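Local coordinates for protein GTPase subunit of restriction endonuclease (Thermococcus gammatolerans, PDB 6P0F) that probably serves as the GTPase subunit of an McrB-type restriction endonuclease, its N-terminal YTH-like domain recognising and binding the DNA substrate, at residues K26-R30 / N31-G35; G35-P39 / D40-N44; E58-E62 / K63-K67; N106-S109 / F110-D113; D168-K171 / N172-K175. One frame throughout, in Å; residues are numbered along the deposited sequence.

Contact 1 of 5, residues K26-R30 / N31-G35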
loop_
_atom_site.group_PDB
_atom_site.type_symbol
_atom_site.label_atom_id
_atom_site.label_comp_id
_atom_site.label_asym_id
_atom_site.label_seq_id
_atom_site.Cartn_x
_atom_site.Cartn_y
_atom_site.Cartn_z
ATOM N N LYS A 26 7.524 8.302 5.135
ATOM C CA LYS A 26 8.860 8.868 5.127
ATOM C C LYS A 26 9.676 8.337 3.960
ATOM O O LYS A 26 10.184 9.118 3.150
ATOM C CB LYS A 26 9.541 8.556 6.458
ATOM C CG LYS A 26 10.877 9.153 6.598
ATOM C CD LYS A 26 11.508 8.898 7.989
ATOM C CE LYS A 26 11.591 7.406 8.372
ATOM N NZ LYS A 26 12.463 6.566 7.450
ATOM N N GLY A 27 9.720 7.013 3.816
ATOM C CA GLY A 27 10.593 6.393 2.847
ATOM C C GLY A 27 11.977 6.197 3.427
ATOM O O GLY A 27 12.310 6.673 4.520
ATOM N N VAL A 28 12.808 5.482 2.670
ATOM C CA VAL A 28 14.161 5.203 3.136
ATOM C C VAL A 28 15.176 5.616 2.080
ATOM O O VAL A 28 14.932 5.539 0.873
ATOM C CB VAL A 28 14.363 3.722 3.517
ATOM C CG1 VAL A 28 13.342 3.257 4.545
ATOM C CG2 VAL A 28 14.303 2.829 2.314
ATOM N N LYS A 29 16.341 6.066 2.542
ATOM C CA LYS A 29 17.406 6.386 1.610
ATOM C C LYS A 29 17.771 5.133 0.826
ATOM O O LYS A 29 17.750 4.026 1.358
ATOM C CB LYS A 29 18.618 6.921 2.369
ATOM C CG LYS A 29 18.374 8.302 2.959
ATOM C CD LYS A 29 19.524 8.773 3.838
ATOM C CE LYS A 29 19.088 9.974 4.703
ATOM N NZ LYS A 29 20.147 10.416 5.677
ATOM N N ARG A 30 18.093 5.313 -0.447
ATOM C CA ARG A 30 18.423 4.165 -1.287
ATOM C C ARG A 30 19.564 3.339 -0.693
ATOM O O ARG A 30 19.564 2.111 -0.821
ATOM C CB ARG A 30 18.805 4.645 -2.688
ATOM C CG ARG A 30 19.234 3.535 -3.603
ATOM C CD ARG A 30 19.596 4.058 -5.008
ATOM N NE ARG A 30 20.388 3.051 -5.702
ATOM C CZ ARG A 30 20.296 2.787 -6.993
ATOM N NH1 ARG A 30 19.469 3.467 -7.751
ATOM N NH2 ARG A 30 21.041 1.837 -7.520
ATOM N N ASN A 31 20.531 3.977 -0.033
ATOM C CA ASN A 31 21.636 3.195 0.525
ATOM C C ASN A 31 21.197 2.215 1.600
ATOM O O ASN A 31 21.924 1.251 1.851
ATOM C CB ASN A 31 22.727 4.150 1.037
ATOM C CG ASN A 31 23.398 4.891 -0.095
ATOM O OD1 ASN A 31 23.227 4.549 -1.273
ATOM N ND2 ASN A 31 24.180 5.906 0.248
ATOM N N GLU A 32 20.041 2.430 2.252
ATOM C CA GLU A 32 19.529 1.481 3.225
ATOM C C GLU A 32 19.106 0.168 2.573
ATOM O O GLU A 32 18.983 -0.847 3.267
ATOM C CB GLU A 32 18.368 2.097 4.027
ATOM C CG GLU A 32 18.685 3.487 4.653
ATOM C CD GLU A 32 17.508 4.084 5.472
ATOM O OE1 GLU A 32 17.056 5.263 5.201
ATOM O OE2 GLU A 32 17.041 3.367 6.398
ATOM N N LEU A 33 18.894 0.152 1.255
ATOM C CA LEU A 33 18.486 -1.056 0.551
ATOM C C LEU A 33 19.578 -1.648 -0.330
ATOM O O LEU A 33 19.430 -2.791 -0.779
ATOM C CB LEU A 33 17.260 -0.776 -0.337
ATOM C CG LEU A 33 15.994 -0.322 0.391
ATOM C CD1 LEU A 33 14.885 0.030 -0.611
ATOM C CD2 LEU A 33 15.552 -1.376 1.338
ATOM N N GLU A 34 20.600 -0.864 -0.666
ATOM C CA GLU A 34 21.691 -1.348 -1.494
ATOM C C GLU A 34 22.334 -2.548 -0.816
ATOM O O GLU A 34 22.485 -2.581 0.404
ATOM C CB GLU A 34 22.716 -0.241 -1.721
ATOM C CG GLU A 34 22.241 0.826 -2.703
ATOM C CD GLU A 34 22.315 0.424 -4.167
ATOM O OE1 GLU A 34 22.171 1.317 -5.045
ATOM O OE2 GLU A 34 22.481 -0.784 -4.445
ATOM N N GLY A 35 22.664 -3.552 -1.606
ATOM C CA GLY A 35 23.187 -4.783 -1.068
ATOM C C GLY A 35 22.138 -5.829 -0.818
ATOM O O GLY A 35 22.484 -6.998 -0.636
#
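A local salt bridge and a set of turn bonds tie Arg30 to Glu34 and Lys29 to Glu32, where the chain leaves the short strand at 28-29 and starts the loop toward helix 39-45. With CG anti to the backbone N (chi1 177°) and the chain extended as far as NE, the Arg30 side chain presents its guanidinium side-on to Glu34. Arg30 NE lies 2.6 Å from Glu34 OE1, and Arg30 NH2 lies 2.8 Å from that same Glu34 OE1. Both nitrogens come from one face of the carboxylate, whose plane is turned 36° from the guanidinium, while the oxygen sits in the guanidinium plane. The Arg30 carbonyl closes the turn: Leu33 N reaches Arg30 O at 2.9 Å from above the carbonyl plane, and Glu34 N reaches it in that plane at 3.2 Å. Glu32 and Lys29 bond reciprocally, Lys29 N to Glu32 OE1 at 2.9 Å and Glu32 N to Lys29 O. On the buried side, Val28 CG2 meets Leu33 CG at 4.1 Å, and both residues pack on Phe52. A leucine in place of Arg30 would probably leave the carboxylates of Glu34 and Asp43 without their cationic mate. Since Arg30 NH1 also binds Asp43 of helix 39-45, the arginine's charge is shared between two acids, which is likely to hold its guanidinium against rotation and couples loop to helix.

Contact 2 of 5, residues G35-P39 / D40-N44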
loop_
_atom_site.group_PDB
_atom_site.type_symbol
_atom_site.label_atom_id
_atom_site.label_comp_id
_atom_site.label_asym_id
_atom_site.label_seq_id
_atom_site.Cartn_x
_atom_site.Cartn_y
_atom_site.Cartn_z
ATOM N N GLY A 35 22.664 -3.552 -1.606
ATOM C CA GLY A 35 23.187 -4.783 -1.068
ATOM C C GLY A 35 22.138 -5.829 -0.818
ATOM O O GLY A 35 22.484 -6.998 -0.636
ATOM N N GLN A 36 20.867 -5.443 -0.803
ATOM C CA GLN A 36 19.765 -6.354 -0.563
ATOM C C GLN A 36 18.749 -6.385 -1.683
ATOM O O GLN A 36 18.242 -7.458 -2.026
ATOM C CB GLN A 36 19.053 -5.976 0.742
ATOM C CG GLN A 36 19.939 -6.045 1.963
ATOM C CD GLN A 36 20.319 -7.464 2.325
ATOM O OE1 GLN A 36 19.569 -8.413 2.087
ATOM N NE2 GLN A 36 21.492 -7.612 2.903
ATOM N N ILE A 37 18.395 -5.221 -2.220
ATOM C CA ILE A 37 17.508 -5.094 -3.368
ATOM C C ILE A 37 18.388 -4.851 -4.591
ATOM O O ILE A 37 19.321 -4.050 -4.535
ATOM C CB ILE A 37 16.499 -3.942 -3.166
ATOM C CG1 ILE A 37 15.642 -4.170 -1.922
ATOM C CG2 ILE A 37 15.696 -3.756 -4.412
ATOM C CD1 ILE A 37 14.712 -5.383 -2.016
ATOM N N GLY A 38 18.117 -5.562 -5.680
ATOM C CA GLY A 38 18.937 -5.458 -6.864
ATOM C C GLY A 38 18.979 -4.055 -7.443
ATOM O O GLY A 38 17.986 -3.327 -7.426
ATOM N N PRO A 39 20.121 -3.671 -8.015
ATOM C CA PRO A 39 20.251 -2.293 -8.518
ATOM C C PRO A 39 19.281 -1.995 -9.651
ATOM O O PRO A 39 18.895 -0.844 -9.866
ATOM C CB PRO A 39 21.718 -2.228 -8.976
ATOM C CG PRO A 39 22.081 -3.664 -9.228
ATOM C CD PRO A 39 21.372 -4.436 -8.177
ATOM N N ASP A 40 18.836 -3.008 -10.379
ATOM C CA ASP A 40 17.842 -2.771 -11.422
ATOM C C ASP A 40 16.554 -2.205 -10.830
ATOM O O ASP A 40 15.954 -1.266 -11.360
ATOM C CB ASP A 40 17.564 -4.097 -12.141
ATOM C CG ASP A 40 17.022 -5.150 -11.151
ATOM O OD1 ASP A 40 17.626 -5.261 -10.080
ATOM O OD2 ASP A 40 15.915 -5.609 -11.370
ATOM N N ILE A 41 16.094 -2.828 -9.739
ATOM C CA ILE A 41 14.890 -2.363 -9.070
ATOM C C ILE A 41 15.091 -0.952 -8.554
ATOM O O ILE A 41 14.256 -0.062 -8.765
ATOM C CB ILE A 41 14.516 -3.325 -7.926
ATOM C CG1 ILE A 41 14.295 -4.739 -8.465
ATOM C CG2 ILE A 41 13.338 -2.773 -7.200
ATOM C CD1 ILE A 41 13.145 -4.887 -9.386
ATOM N N LEU A 42 16.211 -0.721 -7.855
ATOM C CA LEU A 42 16.465 0.595 -7.279
ATOM C C LEU A 42 16.578 1.668 -8.359
ATOM O O LEU A 42 16.058 2.782 -8.206
ATOM C CB LEU A 42 17.731 0.533 -6.436
ATOM C CG LEU A 42 17.701 -0.453 -5.276
ATOM C CD1 LEU A 42 19.049 -0.465 -4.575
ATOM C CD2 LEU A 42 16.582 -0.070 -4.326
ATOM N N ASP A 43 17.247 1.351 -9.465
ATOM C CA ASP A 43 17.394 2.309 -10.558
ATOM C C ASP A 43 16.039 2.657 -11.174
ATOM O O ASP A 43 15.751 3.823 -11.486
ATOM C CB ASP A 43 18.317 1.722 -11.628
ATOM C CG ASP A 43 19.821 1.753 -11.245
ATOM O OD1 ASP A 43 20.220 2.437 -10.271
ATOM O OD2 ASP A 43 20.609 1.095 -11.966
ATOM N N ASN A 44 15.218 1.649 -11.414
ATOM C CA ASN A 44 13.949 1.876 -12.091
ATOM C C ASN A 44 12.915 2.542 -11.194
ATOM O O ASN A 44 12.012 3.217 -11.704
ATOM C CB ASN A 44 13.409 0.547 -12.620
ATOM C CG ASN A 44 14.106 0.101 -13.888
ATOM O OD1 ASN A 44 15.017 0.778 -14.398
ATOM N ND2 ASN A 44 13.718 -1.066 -14.384
#
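Asp43 N bonds to Pro39 O at 2.8 Å, closing a turn of helix 39-45. Just before it, Leu42 N points at Gly38 O in a nearly straight bond of 3.2 Å (168° at the hydrogen). Gly38 holds the N-cap position, so these two bonds are the first rungs of the helix. Asp40 turns its carboxylate back over this start: chi1 of 60° puts CG between the backbone N and the carbonyl carbon, and Asp40 OD1 comes to rest 3.2 Å from Gly38 C. The apolar side is built by Ile37, whose CG2 methyl touches both Ile41 CB, at 3.7 Å, and Leu42 CD2, at 3.8 Å. Ile37 CD1 reaches Phe110, and the residue also touches Leu124 and Phe126 of strand 123-127, so it joins the helix start to the sheet. Asp43 finds its strongest partner outside the turn, in Arg30 through OD1. Asp40 thus stands in the first turn of the helix, where the positive end of the dipole would be expected to steady its charge, and Arg30 answers for that of Asp43, while Ile37 covers the apolar side chains of Ile41 and Leu42.

Contact 3 of 5, residues E58-E62 / K63-K67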
loop_
_atom_site.group_PDB
_atom_site.type_symbol
_atom_site.label_atom_id
_atom_site.label_comp_id
_atom_site.label_asym_id
_atom_site.label_seq_id
_atom_site.Cartn_x
_atom_site.Cartn_y
_atom_site.Cartn_z
ATOM N N GLU A 58 1.678 -13.011 -1.830
ATOM C CA GLU A 58 1.726 -12.384 -3.143
ATOM C C GLU A 58 0.364 -11.921 -3.623
ATOM O O GLU A 58 0.294 -11.092 -4.549
ATOM C CB GLU A 58 2.300 -13.380 -4.153
ATOM C CG GLU A 58 2.781 -12.773 -5.451
ATOM C CD GLU A 58 3.569 -13.778 -6.276
ATOM O OE1 GLU A 58 4.698 -13.442 -6.717
ATOM O OE2 GLU A 58 3.063 -14.909 -6.451
ATOM N N THR A 59 -0.712 -12.467 -3.047
ATOM C CA THR A 59 -2.057 -12.240 -3.560
ATOM C C THR A 59 -2.935 -11.509 -2.556
ATOM O O THR A 59 -2.725 -11.593 -1.346
ATOM C CB THR A 59 -2.753 -13.566 -3.911
ATOM O OG1 THR A 59 -2.892 -14.348 -2.717
ATOM C CG2 THR A 59 -1.938 -14.342 -4.929
ATOM N N ILE A 60 -3.934 -10.796 -3.083
ATOM C CA ILE A 60 -5.054 -10.268 -2.302
ATOM C C ILE A 60 -6.345 -10.793 -2.936
ATOM O O ILE A 60 -6.538 -10.645 -4.142
ATOM C CB ILE A 60 -5.071 -8.729 -2.248
ATOM C CG1 ILE A 60 -3.837 -8.219 -1.494
ATOM C CG2 ILE A 60 -6.404 -8.265 -1.621
ATOM C CD1 ILE A 60 -3.633 -6.728 -1.645
ATOM N N TYR A 61 -7.199 -11.398 -2.130
ATOM C CA TYR A 61 -8.418 -11.976 -2.656
ATOM C C TYR A 61 -8.108 -12.822 -3.874
ATOM O O TYR A 61 -8.859 -12.866 -4.835
ATOM C CB TYR A 61 -9.504 -10.937 -2.902
ATOM C CG TYR A 61 -10.404 -10.820 -1.700
ATOM C CD1 TYR A 61 -9.922 -10.303 -0.508
ATOM C CD2 TYR A 61 -11.714 -11.265 -1.737
ATOM C CE1 TYR A 61 -10.724 -10.201 0.606
ATOM C CE2 TYR A 61 -12.527 -11.172 -0.624
ATOM C CZ TYR A 61 -12.027 -10.640 0.545
ATOM O OH TYR A 61 -12.823 -10.539 1.656
ATOM N N GLU A 62 -6.933 -13.437 -3.813
ATOM C CA GLU A 62 -6.472 -14.404 -4.810
ATOM C C GLU A 62 -6.022 -13.738 -6.105
ATOM O O GLU A 62 -5.782 -14.437 -7.101
ATOM C CB GLU A 62 -7.508 -15.469 -5.220
ATOM C CG GLU A 62 -6.870 -16.756 -5.239
ATOM C CD GLU A 62 -6.459 -17.148 -3.799
ATOM O OE1 GLU A 62 -7.292 -16.889 -2.902
ATOM O OE2 GLU A 62 -5.289 -17.592 -3.615
ATOM N N LYS A 63 -5.928 -12.418 -6.138
ATOM C CA LYS A 63 -5.425 -11.694 -7.297
ATOM C C LYS A 63 -3.952 -11.404 -7.023
ATOM O O LYS A 63 -3.597 -10.999 -5.917
ATOM C CB LYS A 63 -6.241 -10.426 -7.522
ATOM C CG LYS A 63 -7.731 -10.749 -7.783
ATOM C CD LYS A 63 -7.877 -11.440 -9.137
ATOM C CE LYS A 63 -9.323 -11.540 -9.589
ATOM N NZ LYS A 63 -9.404 -12.007 -11.004
ATOM N N LYS A 64 -3.098 -11.711 -7.990
ATOM C CA LYS A 64 -1.680 -11.416 -7.862
ATOM C C LYS A 64 -1.479 -9.915 -8.035
ATOM O O LYS A 64 -2.083 -9.290 -8.908
ATOM C CB LYS A 64 -0.901 -12.207 -8.912
ATOM C CG LYS A 64 0.592 -12.001 -8.907
ATOM C CD LYS A 64 1.249 -12.910 -9.953
ATOM C CE LYS A 64 2.682 -12.484 -10.249
ATOM N NZ LYS A 64 3.339 -13.373 -11.253
ATOM N N ILE A 65 -0.656 -9.329 -7.175
ATOM C CA ILE A 65 -0.366 -7.904 -7.241
ATOM C C ILE A 65 0.745 -7.708 -8.259
ATOM O O ILE A 65 1.818 -8.321 -8.141
ATOM C CB ILE A 65 0.051 -7.361 -5.868
ATOM C CG1 ILE A 65 -1.074 -7.575 -4.856
ATOM C CG2 ILE A 65 0.430 -5.886 -5.960
ATOM C CD1 ILE A 65 -0.672 -7.197 -3.455
ATOM N N ASP A 66 0.499 -6.849 -9.238
ATOM C CA ASP A 66 1.403 -6.630 -10.358
ATOM C C ASP A 66 1.886 -5.187 -10.406
ATOM O O ASP A 66 1.176 -4.267 -9.993
ATOM C CB ASP A 66 0.695 -6.930 -11.697
ATOM C CG ASP A 66 0.210 -8.372 -11.811
ATOM O OD1 ASP A 66 0.956 -9.290 -11.413
ATOM O OD2 ASP A 66 -0.921 -8.587 -12.309
ATOM N N LYS A 67 3.054 -4.959 -11.003
ATOM C CA LYS A 67 3.420 -3.576 -11.271
ATOM C C LYS A 67 2.393 -2.929 -12.195
ATOM O O LYS A 67 1.736 -3.591 -13.021
ATOM C CB LYS A 67 4.838 -3.481 -11.826
ATOM C CG LYS A 67 5.078 -4.236 -13.082
ATOM C CD LYS A 67 6.543 -4.064 -13.530
ATOM C CE LYS A 67 6.707 -4.817 -14.832
ATOM N NZ LYS A 67 8.068 -4.668 -15.362
#
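Ile60 and Ile65 bring their ends together on one side of a beta hairpin, strands 59-60 and 63-64, with a type I' turn from Ile60 to Lys63. Their side chains cross obliquely, CD1 of Ile60 lying 3.5 Å from CD1 of Ile65. Each isoleucine has CG1 anti to the carbonyl carbon and CD1 stretched outward (chi2 168° in Ile60, 174° in Ile65), which brings the two terminal methyls into contact. Phe6 and Arg55 touch both residues, and Ile97 adds to the surroundings of Ile65, so the pair fastens the hairpin to the main sheet. An alanine at Ile65 would probably open a gap beside Ile60 CD1 and leave the end of Ile60 less firmly held. Glu58 and Lys64, by contrast, run side by side and point the same way; Glu58 CG is 4.2 Å from Lys64 CG. Their charged ends do not meet: with Glu58 OE1 and Lys64 NZ 4.7 Å apart, a mild attraction would be expected. The backbone does the rest. Ile60 and Lys63 form the hydrogen-bonded pair, with Lys63 N to Ile60 O at 2.7 Å and Ile60 N to Lys63 O at 2.9 Å. In the next, non-hydrogen-bonded pair of Thr59 and Lys64, Thr59 CA still directs a CH toward Lys63 O at 3.1 Å. The hairpin ends with a weak bond, Ile65 N to Glu58 O at 3.3 Å.

Contact 4 of 5, residues N106-S109 / F110-D113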
loop_
_atom_site.group_PDB
_atom_site.type_symbol
_atom_site.label_atom_id
_atom_site.label_comp_id
_atom_site.label_asym_id
_atom_site.label_seq_id
_atom_site.Cartn_x
_atom_site.Cartn_y
_atom_site.Cartn_z
ATOM N N ASN A 106 14.377 -17.140 3.176
ATOM C CA ASN A 106 15.700 -17.238 3.775
ATOM C C ASN A 106 16.449 -15.908 3.804
ATOM O O ASN A 106 17.552 -15.842 4.357
ATOM C CB ASN A 106 16.557 -18.253 2.999
ATOM C CG ASN A 106 15.831 -19.570 2.742
ATOM O OD1 ASN A 106 15.576 -19.950 1.592
ATOM N ND2 ASN A 106 15.505 -20.274 3.809
ATOM N N ASP A 107 15.893 -14.859 3.203
ATOM C CA ASP A 107 16.610 -13.612 2.974
ATOM C C ASP A 107 15.919 -12.417 3.624
ATOM O O ASP A 107 16.230 -11.271 3.278
ATOM C CB ASP A 107 16.755 -13.361 1.471
ATOM C CG ASP A 107 17.834 -14.216 0.830
ATOM O OD1 ASP A 107 18.815 -14.563 1.527
ATOM O OD2 ASP A 107 17.691 -14.533 -0.378
ATOM N N VAL A 108 15.028 -12.656 4.587
ATOM C CA VAL A 108 14.197 -11.575 5.115
ATOM C C VAL A 108 14.853 -10.767 6.221
ATOM O O VAL A 108 14.278 -9.760 6.664
ATOM C CB VAL A 108 12.864 -12.148 5.641
ATOM C CG1 VAL A 108 12.054 -12.727 4.503
ATOM C CG2 VAL A 108 13.093 -13.237 6.724
ATOM N N SER A 109 16.049 -11.137 6.685
ATOM C CA SER A 109 16.559 -10.489 7.883
ATOM C C SER A 109 16.670 -8.965 7.721
ATOM O O SER A 109 16.463 -8.223 8.690
ATOM C CB SER A 109 17.928 -11.058 8.263
ATOM O OG SER A 109 18.464 -10.289 9.315
ATOM N N PHE A 110 17.063 -8.491 6.533
ATOM C CA PHE A 110 17.259 -7.049 6.364
ATOM C C PHE A 110 15.957 -6.271 6.575
ATOM O O PHE A 110 16.004 -5.084 6.919
ATOM C CB PHE A 110 17.866 -6.711 4.980
ATOM C CG PHE A 110 16.877 -6.673 3.844
ATOM C CD1 PHE A 110 16.396 -7.850 3.275
ATOM C CD2 PHE A 110 16.455 -5.471 3.318
ATOM C CE1 PHE A 110 15.487 -7.815 2.223
ATOM C CE2 PHE A 110 15.561 -5.426 2.258
ATOM C CZ PHE A 110 15.076 -6.595 1.708
ATOM N N LEU A 111 14.808 -6.907 6.390
ATOM C CA LEU A 111 13.537 -6.199 6.545
ATOM C C LEU A 111 13.341 -5.730 7.977
ATOM O O LEU A 111 12.606 -4.770 8.209
ATOM C CB LEU A 111 12.361 -7.084 6.101
ATOM C CG LEU A 111 12.370 -7.416 4.609
ATOM C CD1 LEU A 111 11.318 -8.454 4.269
ATOM C CD2 LEU A 111 12.191 -6.155 3.775
ATOM N N ASN A 112 14.008 -6.374 8.951
ATOM C CA ASN A 112 13.901 -5.932 10.333
ATOM C C ASN A 112 14.652 -4.636 10.578
ATOM O O ASN A 112 14.458 -4.035 11.639
ATOM C CB ASN A 112 14.426 -7.021 11.286
ATOM C CG ASN A 112 13.612 -8.298 11.220
ATOM O OD1 ASN A 112 12.375 -8.281 11.249
ATOM N ND2 ASN A 112 14.308 -9.422 11.124
ATOM N N ASP A 113 15.499 -4.207 9.635
ATOM C CA ASP A 113 16.116 -2.879 9.686
ATOM C C ASP A 113 15.051 -1.783 9.722
ATOM O O ASP A 113 15.280 -0.704 10.281
ATOM C CB ASP A 113 17.003 -2.599 8.450
ATOM C CG ASP A 113 18.264 -3.477 8.335
ATOM O OD1 ASP A 113 18.578 -4.279 9.246
ATOM O OD2 ASP A 113 18.956 -3.334 7.280
HETATM O O HOH W 1 18.747 -10.009 4.489
HETATM O O HOH W 2 18.203 -6.547 10.380
#
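Successive i+3 to i backbone bonds wind this loop into tight, 3-10-like turns: Leu111 N to Val108 O at 2.9 Å, Asn112 N to Ser109 O at 3.1 Å, and Asp113 N to Phe110 O. The bond that would come before them, from Phe110 N to Asp107 O, is replaced by a water, which accepts from Phe110 N at 3.1 Å and donates to Asp107 O at the same distance. Asp107 O is therefore met twice, because the Phe110 ring also turns an edge to it: Phe110 CD1 lies 3.4 Å from Asp107 O, with the oxygen in the ring plane. A chi1 of 81°, which sets CG between the backbone N and the carbonyl carbon, folds the ring back along the turn to make this possible. Over one face of the same ring sits Leu111 CD2, 3.5 Å above the plane, a methyl packed over the face near its rim. Leu111 also reaches back with CD1 toward Val108 CB, a loose apolar contact. Beyond the turn, Gln36 and Ile37 touch the Phe110 ring, and Asn112 OD1 accepts from Glu119 N, which pins the loop to its neighbours. A second water donates to Ser109 O and, at 2.6 Å, to Asp113 OD1. The chemistry is thus divided: the aromatic edge meets an electron-rich carbonyl, a pairing that is probably weakly favourable, while one water bridges a backbone donor and acceptor and the other links two acceptors that cannot bond each other.

Contact 5 of 5, residues D168-K171 / N172-K175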
loop_
_atom_site.group_PDB
_atom_site.type_symbol
_atom_site.label_atom_id
_atom_site.label_comp_id
_atom_site.label_asym_id
_atom_site.label_seq_id
_atom_site.Cartn_x
_atom_site.Cartn_y
_atom_site.Cartn_z
ATOM N N ASP A 168 -11.024 6.738 -13.885
ATOM C CA ASP A 168 -10.535 7.934 -14.554
ATOM C C ASP A 168 -10.125 9.004 -13.556
ATOM O O ASP A 168 -9.113 9.693 -13.761
ATOM C CB ASP A 168 -11.600 8.424 -15.524
ATOM C CG ASP A 168 -11.630 7.579 -16.766
ATOM O OD1 ASP A 168 -10.598 7.563 -17.491
ATOM O OD2 ASP A 168 -12.667 6.914 -16.999
ATOM N N ILE A 169 -10.843 9.114 -12.441
ATOM C CA ILE A 169 -10.407 10.008 -11.374
ATOM C C ILE A 169 -9.025 9.592 -10.863
ATOM O O ILE A 169 -8.114 10.415 -10.708
ATOM C CB ILE A 169 -11.437 10.026 -10.232
ATOM C CG1 ILE A 169 -12.809 10.492 -10.714
ATOM C CG2 ILE A 169 -10.927 10.915 -9.109
ATOM C CD1 ILE A 169 -13.946 10.126 -9.745
ATOM N N LEU A 170 -8.855 8.306 -10.579
ATOM C CA LEU A 170 -7.581 7.850 -10.038
ATOM C C LEU A 170 -6.445 8.091 -11.022
ATOM O O LEU A 170 -5.353 8.508 -10.621
ATOM C CB LEU A 170 -7.657 6.373 -9.674
ATOM C CG LEU A 170 -8.710 5.933 -8.659
ATOM C CD1 LEU A 170 -8.751 4.464 -8.281
ATOM C CD2 LEU A 170 -8.533 6.788 -7.376
ATOM N N LYS A 171 -6.671 7.825 -12.317
ATOM C CA LYS A 171 -5.601 8.065 -13.289
ATOM C C LYS A 171 -5.216 9.541 -13.321
ATOM O O LYS A 171 -4.033 9.884 -13.469
ATOM C CB LYS A 171 -6.018 7.583 -14.682
ATOM C CG LYS A 171 -6.025 6.087 -14.854
ATOM C CD LYS A 171 -6.088 5.652 -16.327
ATOM C CE LYS A 171 -7.450 5.951 -16.985
ATOM N NZ LYS A 171 -7.548 5.429 -18.407
ATOM N N ASN A 172 -6.197 10.435 -13.183
ATOM C CA ASN A 172 -5.892 11.861 -13.222
ATOM C C ASN A 172 -5.170 12.328 -11.966
ATOM O O ASN A 172 -4.330 13.230 -12.047
ATOM C CB ASN A 172 -7.170 12.671 -13.452
ATOM C CG ASN A 172 -7.732 12.472 -14.863
ATOM O OD1 ASN A 172 -7.026 12.017 -15.775
ATOM N ND2 ASN A 172 -9.010 12.794 -15.043
ATOM N N ILE A 173 -5.454 11.729 -10.809
ATOM C CA ILE A 173 -4.662 12.060 -9.624
ATOM C C ILE A 173 -3.208 11.677 -9.850
ATOM O O ILE A 173 -2.287 12.440 -9.523
ATOM C CB ILE A 173 -5.240 11.372 -8.372
ATOM C CG1 ILE A 173 -6.628 11.936 -8.017
ATOM C CG2 ILE A 173 -4.308 11.545 -7.180
ATOM C CD1 ILE A 173 -7.462 11.062 -7.054
ATOM N N LEU A 174 -2.970 10.504 -10.426
ATOM C CA LEU A 174 -1.621 9.976 -10.514
ATOM C C LEU A 174 -0.837 10.537 -11.685
ATOM O O LEU A 174 0.366 10.320 -11.751
ATOM C CB LEU A 174 -1.642 8.452 -10.626
ATOM C CG LEU A 174 -2.098 7.712 -9.376
ATOM C CD1 LEU A 174 -2.376 6.250 -9.712
ATOM C CD2 LEU A 174 -1.075 7.856 -8.279
ATOM N N LYS A 175 -1.459 11.218 -12.627
ATOM C CA LYS A 175 -0.666 11.642 -13.767
ATOM C C LYS A 175 0.391 12.657 -13.415
ATOM O O LYS A 175 1.307 12.889 -14.206
ATOM C CB LYS A 175 -1.569 12.199 -14.795
ATOM C CG LYS A 175 -1.914 11.110 -15.830
ATOM C CD LYS A 175 -3.153 11.330 -16.366
ATOM C CE LYS A 175 -3.298 12.857 -16.522
ATOM N NZ LYS A 175 -2.169 13.217 -17.354
#
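Asn172 lays one face of its flat amide over the carbonyl oxygen of Asp168, so that Asp168 O stands almost directly above Asn172 CG at 3.3 Å. Asn172 ND2 comes within 3.4 Å of Asp168 O, but at a poor angle, because the oxygen lies over the face of the group and not in line with its N-H. That oxygen is already taken by the backbone, Asn172 N bonding to Asp168 O at 3.1 Å. The other flat group, the carboxylate of Asp168, is approached by Lys171 NZ, which stays 3.8 Å from Asp168 OD1, a long salt bridge. Lys171 reaches that far back along the helix through a bend at chi3 (-70°). The regular pattern goes on one residue later with Ile173 N to Ile169 O at 3.0 Å, and then with Leu174 N to Leu170 O. Apolar groups occupy a different side. Ile173 CD1 touches Ile169 CG2 at 4.0 Å, one turn earlier, and comes more loosely to Leu170 CD2 at 4.4 Å; Ile173 CG1 meanwhile rests near the Ile169 carbonyl oxygen. Toward the sheet, Leu170 and Leu174 both pack on Leu94 and Met70, Ile173 joins them on Leu94, and Leu174 adds Ile96. Charged and amide groups therefore gather on one flank and branched aliphatic ones on another. This is the arrangement of an amphipathic alpha-helix at its C-terminal end, here the last turns of helix 160-174, lying with its apolar stripe against strands 70-76 and 91-102 of the mixed sheet.

Overall arrangement
All five contacts are local, yet their chemistry follows their place. Contacts 1 to 4 are partly buried, each with two buried residues; contact 5 lies at the surface. Contacts 1 and 2 share Gly35 and are joined by the Arg30-Asp43 salt bridge and by Leu33 meeting Leu42; together they fasten the 28-29 strand and helix 39-45 to each other. Contact 4 completes this cluster through Phe110, which packs on Leu33, Gln36 and Ile37, and differs in its bridging waters. Contacts 3 and 5 touch none of the others: contact 3 is a hairpin secured by backbone bonds and an isoleucine pair, contact 5 a helix end, about 34 Å from contact 4 between centres.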